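Local coordinates for putative lipoprotein (Bacteroides fragilis, PDB 3NQI) that is of unknown function but, as a putative lipoprotein classed with lipid-binding proteins, is probably tethered to the bacterial membrane through a lipid anchor, at residues V43-D57 and I69-D81. Numbering follows the deposited sequence.
Sequences VTLNARMAYIYCQVD and IKITLLADPTGID. With CD (cadmium ion), chain F.
With CG swung anti to its carbonyl carbon (chi1 -64°), Asp81 turns its carboxylate onto the backbone leading into strand 49-56; Thr72, whose OG1 takes the same position (chi1 -65°), meets Asp57 at the strand's other end. The example shows how an aspartate can bond across the strands near each end of a two-part antiparallel pairing. Asp81 OD2 receives Arg48 N through its syn lone pair in a nearly straight bond of 2.7 Å, while OD1 takes Met49 N at 2.8 Å along a more bent path, so two bonds fix the group's rotation. A water joins OD1 to Arg48 NH2, which also bonds Thr123. At the far end Thr72 OG1 donates to Asp57 OD1 at 2.5 Å, so short that the exact length is doubtful; Asp57 OD2 also bonds Thr38.

Between these ends the pairing is split. Tyr51 and Thr78 form one hydrogen-bonded pair, Gln55 and Thr72 another, and the register shifts by two across residues 74-77, which leave the ladder after Leu74 N bonds Tyr53 O at 2.8 Å. One water links Tyr53 N to Ala75 O, another Tyr51 O, Asp76 O and Thr78 OG1. Asp76 OD1 binds a cadmium ion at 2.2 Å, whose water ligands reach Thr44 OG1 and Pro77 O, bridging the segments. Leu74 CB lies over one face of the Tyr53 ring, 4.0 Å from the centroid, a CH-pi contact. The Leu73 and Ile52 side chains cross at about a right angle, Leu73 CD2 3.8 Å from Ile52 CB.

Strand 49-56 thus pairs along one edge first with 78-87 and then with 68-73, and along the other with 11-21; Phe27 of strand 24-28 touches Val43, Ile52 and Leu73, and strand 186-195 meets Met49 and Ile80 through Ala193.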
loop_
_atom_site.group_PDB
_atom_site.type_symbol
_atom_site.label_atom_id
_atom_site.label_comp_id
_atom_site.label_asym_id
_atom_site.label_seq_id
_atom_site.Cartn_x
_atom_site.Cartn_y
_atom_site.Cartn_z
ATOM N N VAL A 43 -17.897 -14.377 -0.354
ATOM C CA VAL A 43 -16.797 -13.462 0.012
ATOM C C VAL A 43 -17.319 -12.492 1.031
ATOM O O VAL A 43 -18.354 -11.863 0.818
ATOM C CB VAL A 43 -16.291 -12.755 -1.230
ATOM C CG1 VAL A 43 -15.275 -11.645 -0.894
ATOM C CG2 VAL A 43 -15.710 -13.822 -2.188
ATOM N N THR A 44 -16.651 -12.412 2.172
ATOM C CA THR A 44 -17.066 -11.514 3.233
ATOM C C THR A 44 -16.032 -10.420 3.577
ATOM O O THR A 44 -16.185 -9.685 4.560
ATOM C CB THR A 44 -17.386 -12.328 4.512
ATOM O OG1 THR A 44 -16.253 -13.142 4.823
ATOM C CG2 THR A 44 -18.647 -13.231 4.294
ATOM N N LEU A 45 -14.991 -10.303 2.784
ATOM C CA LEU A 45 -13.941 -9.256 2.994
ATOM C C LEU A 45 -14.488 -7.828 3.127
ATOM O O LEU A 45 -15.229 -7.359 2.249
ATOM C CB LEU A 45 -12.991 -9.293 1.821
ATOM C CG LEU A 45 -11.878 -8.244 1.766
ATOM C CD1 LEU A 45 -10.832 -8.475 2.897
ATOM C CD2 LEU A 45 -11.285 -8.291 0.359
ATOM N N ASN A 46 -14.171 -7.163 4.241
ATOM C CA ASN A 46 -14.538 -5.763 4.459
ATOM C C ASN A 46 -13.275 -4.893 4.240
ATOM O O ASN A 46 -12.511 -4.674 5.168
ATOM C CB ASN A 46 -15.078 -5.563 5.882
ATOM C CG ASN A 46 -15.836 -4.247 6.054
ATOM O OD1 ASN A 46 -16.009 -3.480 5.108
ATOM N ND2 ASN A 46 -16.300 -3.995 7.266
ATOM N N ALA A 47 -13.027 -4.486 3.010
ATOM C CA ALA A 47 -11.850 -3.678 2.709
ATOM C C ALA A 47 -12.257 -2.804 1.557
ATOM O O ALA A 47 -13.249 -3.083 0.891
ATOM C CB ALA A 47 -10.659 -4.579 2.332
ATOM N N ARG A 48 -11.496 -1.756 1.324
ATOM C CA ARG A 48 -11.714 -0.883 0.186
ATOM C C ARG A 48 -10.881 -1.412 -0.954
ATOM O O ARG A 48 -11.315 -1.388 -2.119
ATOM C CB ARG A 48 -11.348 0.557 0.556
ATOM C CG ARG A 48 -12.096 1.611 -0.271
ATOM C CD ARG A 48 -11.586 3.038 -0.088
ATOM N NE ARG A 48 -10.186 3.114 -0.452
ATOM C CZ ARG A 48 -9.681 3.149 -1.694
ATOM N NH1 ARG A 48 -10.438 3.160 -2.795
ATOM N NH2 ARG A 48 -8.369 3.172 -1.826
HETATM N N MSE A 49 -9.686 -1.942 -0.634
HETATM C CA MSE A 49 -8.777 -2.510 -1.633
HETATM C C MSE A 49 -8.238 -3.881 -1.207
HETATM O O MSE A 49 -8.099 -4.123 -0.054
HETATM C CB MSE A 49 -7.580 -1.571 -1.830
HETATM C CG MSE A 49 -7.890 -0.190 -2.381
HETATM SE SE MSE A 49 -8.145 -0.259 -4.338
HETATM C CE MSE A 49 -6.647 -1.332 -5.273
ATOM N N ALA A 50 -7.868 -4.770 -2.147
ATOM C CA ALA A 50 -7.474 -6.138 -1.795
ATOM C C ALA A 50 -6.420 -6.696 -2.725
ATOM O O ALA A 50 -6.199 -6.129 -3.757
ATOM C CB ALA A 50 -8.743 -7.135 -1.829
ATOM N N TYR A 51 -5.716 -7.716 -2.273
ATOM C CA TYR A 51 -4.898 -8.579 -3.127
ATOM C C TYR A 51 -5.632 -9.930 -3.298
ATOM O O TYR A 51 -5.982 -10.598 -2.314
ATOM C CB TYR A 51 -3.525 -8.778 -2.491
ATOM C CG TYR A 51 -2.592 -9.619 -3.312
ATOM C CD1 TYR A 51 -1.906 -9.073 -4.378
ATOM C CD2 TYR A 51 -2.394 -10.976 -3.012
ATOM C CE1 TYR A 51 -1.022 -9.847 -5.152
ATOM C CE2 TYR A 51 -1.505 -11.751 -3.769
ATOM C CZ TYR A 51 -0.825 -11.170 -4.823
ATOM O OH TYR A 51 0.026 -11.922 -5.593
ATOM N N ILE A 52 -5.874 -10.346 -4.528
ATOM C CA ILE A 52 -6.528 -11.629 -4.773
ATOM C C ILE A 52 -5.668 -12.504 -5.651
ATOM O O ILE A 52 -4.809 -12.009 -6.357
ATOM C CB ILE A 52 -7.941 -11.490 -5.403
ATOM C CG1 ILE A 52 -7.920 -10.865 -6.795
ATOM C CG2 ILE A 52 -8.895 -10.695 -4.435
ATOM C CD1 ILE A 52 -9.350 -10.795 -7.410
ATOM N N TYR A 53 -5.937 -13.791 -5.560
ATOM C CA TYR A 53 -5.337 -14.817 -6.338
ATOM C C TYR A 53 -6.517 -15.587 -6.932
ATOM O O TYR A 53 -7.365 -16.125 -6.217
ATOM C CB TYR A 53 -4.422 -15.650 -5.416
ATOM C CG TYR A 53 -3.859 -16.865 -6.082
ATOM C CD1 TYR A 53 -3.593 -16.867 -7.451
ATOM C CD2 TYR A 53 -3.622 -18.042 -5.362
ATOM C CE1 TYR A 53 -3.105 -17.969 -8.074
ATOM C CE2 TYR A 53 -3.125 -19.177 -5.996
ATOM C CZ TYR A 53 -2.878 -19.124 -7.355
ATOM O OH TYR A 53 -2.391 -20.205 -8.040
ATOM N N CYS A 54 -6.594 -15.632 -8.249
ATOM C CA CYS A 54 -7.785 -16.131 -8.864
ATOM C C CYS A 54 -7.559 -16.874 -10.183
ATOM O O CYS A 54 -6.449 -16.881 -10.764
ATOM C CB CYS A 54 -8.780 -14.974 -9.065
ATOM S SG CYS A 54 -8.364 -13.809 -10.411
ATOM N N GLN A 55 -8.622 -17.536 -10.625
ATOM C CA GLN A 55 -8.649 -18.061 -11.986
ATOM C C GLN A 55 -9.942 -17.669 -12.710
ATOM O O GLN A 55 -10.985 -17.445 -12.089
ATOM C CB GLN A 55 -8.327 -19.567 -12.031
ATOM C CG GLN A 55 -9.413 -20.547 -11.711
ATOM C CD GLN A 55 -8.937 -21.990 -11.844
ATOM O OE1 GLN A 55 -7.740 -22.266 -11.920
ATOM N NE2 GLN A 55 -9.879 -22.909 -11.879
ATOM N N VAL A 56 -9.842 -17.531 -14.031
ATOM C CA VAL A 56 -10.980 -17.172 -14.865
ATOM C C VAL A 56 -11.776 -18.446 -15.113
ATOM O O VAL A 56 -11.203 -19.497 -15.434
ATOM C CB VAL A 56 -10.527 -16.534 -16.212
ATOM C CG1 VAL A 56 -11.729 -16.281 -17.096
ATOM C CG2 VAL A 56 -9.755 -15.242 -15.948
ATOM N N ASP A 57 -13.095 -18.370 -14.932
ATOM C CA ASP A 57 -13.957 -19.525 -15.146
ATOM C C ASP A 57 -14.093 -19.779 -16.647
ATOM O O ASP A 57 -14.015 -18.849 -17.445
ATOM C CB ASP A 57 -15.343 -19.303 -14.526
ATOM C CG ASP A 57 -15.305 -19.215 -13.024
ATOM O OD1 ASP A 57 -14.265 -19.575 -12.432
ATOM O OD2 ASP A 57 -16.325 -18.792 -12.433
ATOM N N ILE A 69 -16.027 -10.282 -15.789
ATOM C CA ILE A 69 -15.488 -11.618 -15.960
ATOM C C ILE A 69 -15.824 -12.394 -14.687
ATOM O O ILE A 69 -15.645 -11.882 -13.579
ATOM C CB ILE A 69 -13.938 -11.566 -16.185
ATOM C CG1 ILE A 69 -13.609 -10.875 -17.519
ATOM C CG2 ILE A 69 -13.334 -12.962 -16.202
ATOM C CD1 ILE A 69 -12.105 -10.698 -17.789
ATOM N N LYS A 70 -16.319 -13.613 -14.845
ATOM C CA LYS A 70 -16.596 -14.477 -13.696
ATOM C C LYS A 70 -15.297 -15.153 -13.260
ATOM O O LYS A 70 -14.578 -15.702 -14.102
ATOM C CB LYS A 70 -17.607 -15.566 -14.057
ATOM C CG LYS A 70 -18.902 -15.042 -14.625
ATOM C CD LYS A 70 -20.048 -15.086 -13.640
ATOM C CE LYS A 70 -21.362 -15.110 -14.409
ATOM N NZ LYS A 70 -22.532 -14.985 -13.510
ATOM N N ILE A 71 -14.988 -15.115 -11.967
ATOM C CA ILE A 71 -13.754 -15.727 -11.473
ATOM C C ILE A 71 -13.987 -16.697 -10.310
ATOM O O ILE A 71 -14.981 -16.639 -9.619
ATOM C CB ILE A 71 -12.696 -14.668 -11.012
ATOM C CG1 ILE A 71 -13.253 -13.762 -9.918
ATOM C CG2 ILE A 71 -12.231 -13.807 -12.190
ATOM C CD1 ILE A 71 -12.185 -13.071 -9.063
ATOM N N THR A 72 -13.023 -17.576 -10.111
ATOM C CA THR A 72 -12.950 -18.406 -8.923
ATOM C C THR A 72 -11.728 -17.956 -8.126
ATOM O O THR A 72 -10.617 -18.006 -8.617
ATOM C CB THR A 72 -12.857 -19.904 -9.341
ATOM O OG1 THR A 72 -14.076 -20.261 -9.999
ATOM C CG2 THR A 72 -12.631 -20.830 -8.123
ATOM N N LEU A 73 -11.947 -17.498 -6.890
ATOM C CA LEU A 73 -10.862 -17.170 -6.003
ATOM C C LEU A 73 -10.179 -18.459 -5.601
ATOM O O LEU A 73 -10.846 -19.461 -5.278
ATOM C CB LEU A 73 -11.374 -16.413 -4.767
ATOM C CG LEU A 73 -11.931 -15.026 -5.131
ATOM C CD1 LEU A 73 -12.894 -14.488 -4.086
ATOM C CD2 LEU A 73 -10.756 -14.018 -5.349
ATOM N N LEU A 74 -8.850 -18.436 -5.643
ATOM C CA LEU A 74 -8.018 -19.574 -5.266
ATOM C C LEU A 74 -7.400 -19.453 -3.841
ATOM O O LEU A 74 -6.713 -20.364 -3.370
ATOM C CB LEU A 74 -6.944 -19.754 -6.337
ATOM C CG LEU A 74 -7.463 -20.188 -7.722
ATOM C CD1 LEU A 74 -6.318 -20.218 -8.757
ATOM C CD2 LEU A 74 -8.157 -21.555 -7.692
ATOM N N ALA A 75 -7.630 -18.333 -3.157
ATOM C CA ALA A 75 -7.147 -18.157 -1.795
ATOM C C ALA A 75 -8.092 -17.188 -1.172
ATOM O O ALA A 75 -8.804 -16.496 -1.886
ATOM C CB ALA A 75 -5.746 -17.582 -1.779
ATOM N N ASP A 76 -8.094 -17.119 0.154
ATOM C CA ASP A 76 -8.916 -16.119 0.829
ATOM C C ASP A 76 -8.449 -14.688 0.473
ATOM O O ASP A 76 -7.290 -14.344 0.674
ATOM C CB ASP A 76 -8.894 -16.356 2.329
ATOM C CG ASP A 76 -9.879 -15.470 3.084
ATOM O OD1 ASP A 76 -10.995 -15.072 2.581
ATOM O OD2 ASP A 76 -9.534 -15.233 4.260
ATOM N N PRO A 77 -9.350 -13.846 -0.039
ATOM C CA PRO A 77 -8.897 -12.501 -0.418
ATOM C C PRO A 77 -8.259 -11.763 0.756
ATOM O O PRO A 77 -8.657 -11.950 1.889
ATOM C CB PRO A 77 -10.196 -11.798 -0.861
ATOM C CG PRO A 77 -11.121 -12.869 -1.226
ATOM C CD PRO A 77 -10.743 -14.089 -0.437
ATOM N N THR A 78 -7.239 -10.965 0.502
ATOM C CA THR A 78 -6.579 -10.223 1.590
ATOM C C THR A 78 -6.804 -8.719 1.492
ATOM O O THR A 78 -6.463 -8.103 0.520
ATOM C CB THR A 78 -5.089 -10.454 1.547
ATOM O OG1 THR A 78 -4.866 -11.843 1.471
ATOM C CG2 THR A 78 -4.375 -9.837 2.810
ATOM N N GLY A 79 -7.266 -8.078 2.551
ATOM C CA GLY A 79 -7.405 -6.650 2.489
ATOM C C GLY A 79 -6.044 -5.983 2.600
ATOM O O GLY A 79 -5.186 -6.447 3.330
ATOM N N ILE A 80 -5.833 -4.882 1.886
ATOM C CA ILE A 80 -4.529 -4.217 1.960
ATOM C C ILE A 80 -4.601 -2.703 2.209
ATOM O O ILE A 80 -3.691 -1.956 1.851
ATOM C CB ILE A 80 -3.825 -4.437 0.593
ATOM C CG1 ILE A 80 -4.643 -3.820 -0.516
ATOM C CG2 ILE A 80 -3.483 -5.906 0.359
ATOM C CD1 ILE A 80 -3.900 -3.880 -1.895
ATOM N N ASP A 81 -5.701 -2.242 2.789
ATOM C CA ASP A 81 -5.891 -0.825 3.081
ATOM C C ASP A 81 -4.856 -0.317 4.073
ATOM O O ASP A 81 -4.588 -0.963 5.086
ATOM C CB ASP A 81 -7.298 -0.556 3.654
ATOM C CG ASP A 81 -8.406 -0.877 2.662
ATOM O OD1 ASP A 81 -8.254 -0.666 1.472
ATOM O OD2 ASP A 81 -9.440 -1.352 3.085
HETATM CD CD CD F . -12.271 -13.745 3.788
HETATM O O HOH W 1 -13.289 -12.400 5.029
HETATM O O HOH W 2 -7.215 1.772 0.329
HETATM O O HOH W 3 -5.398 -13.167 -1.211
HETATM O O HOH W 4 -7.575 -14.237 -3.112
HETATM O O HOH W 5 -11.088 -14.115 5.785
HETATM O O HOH W 6 -10.761 -11.762 3.532
HETATM O O HOH W 7 -13.582 -15.600 4.787
#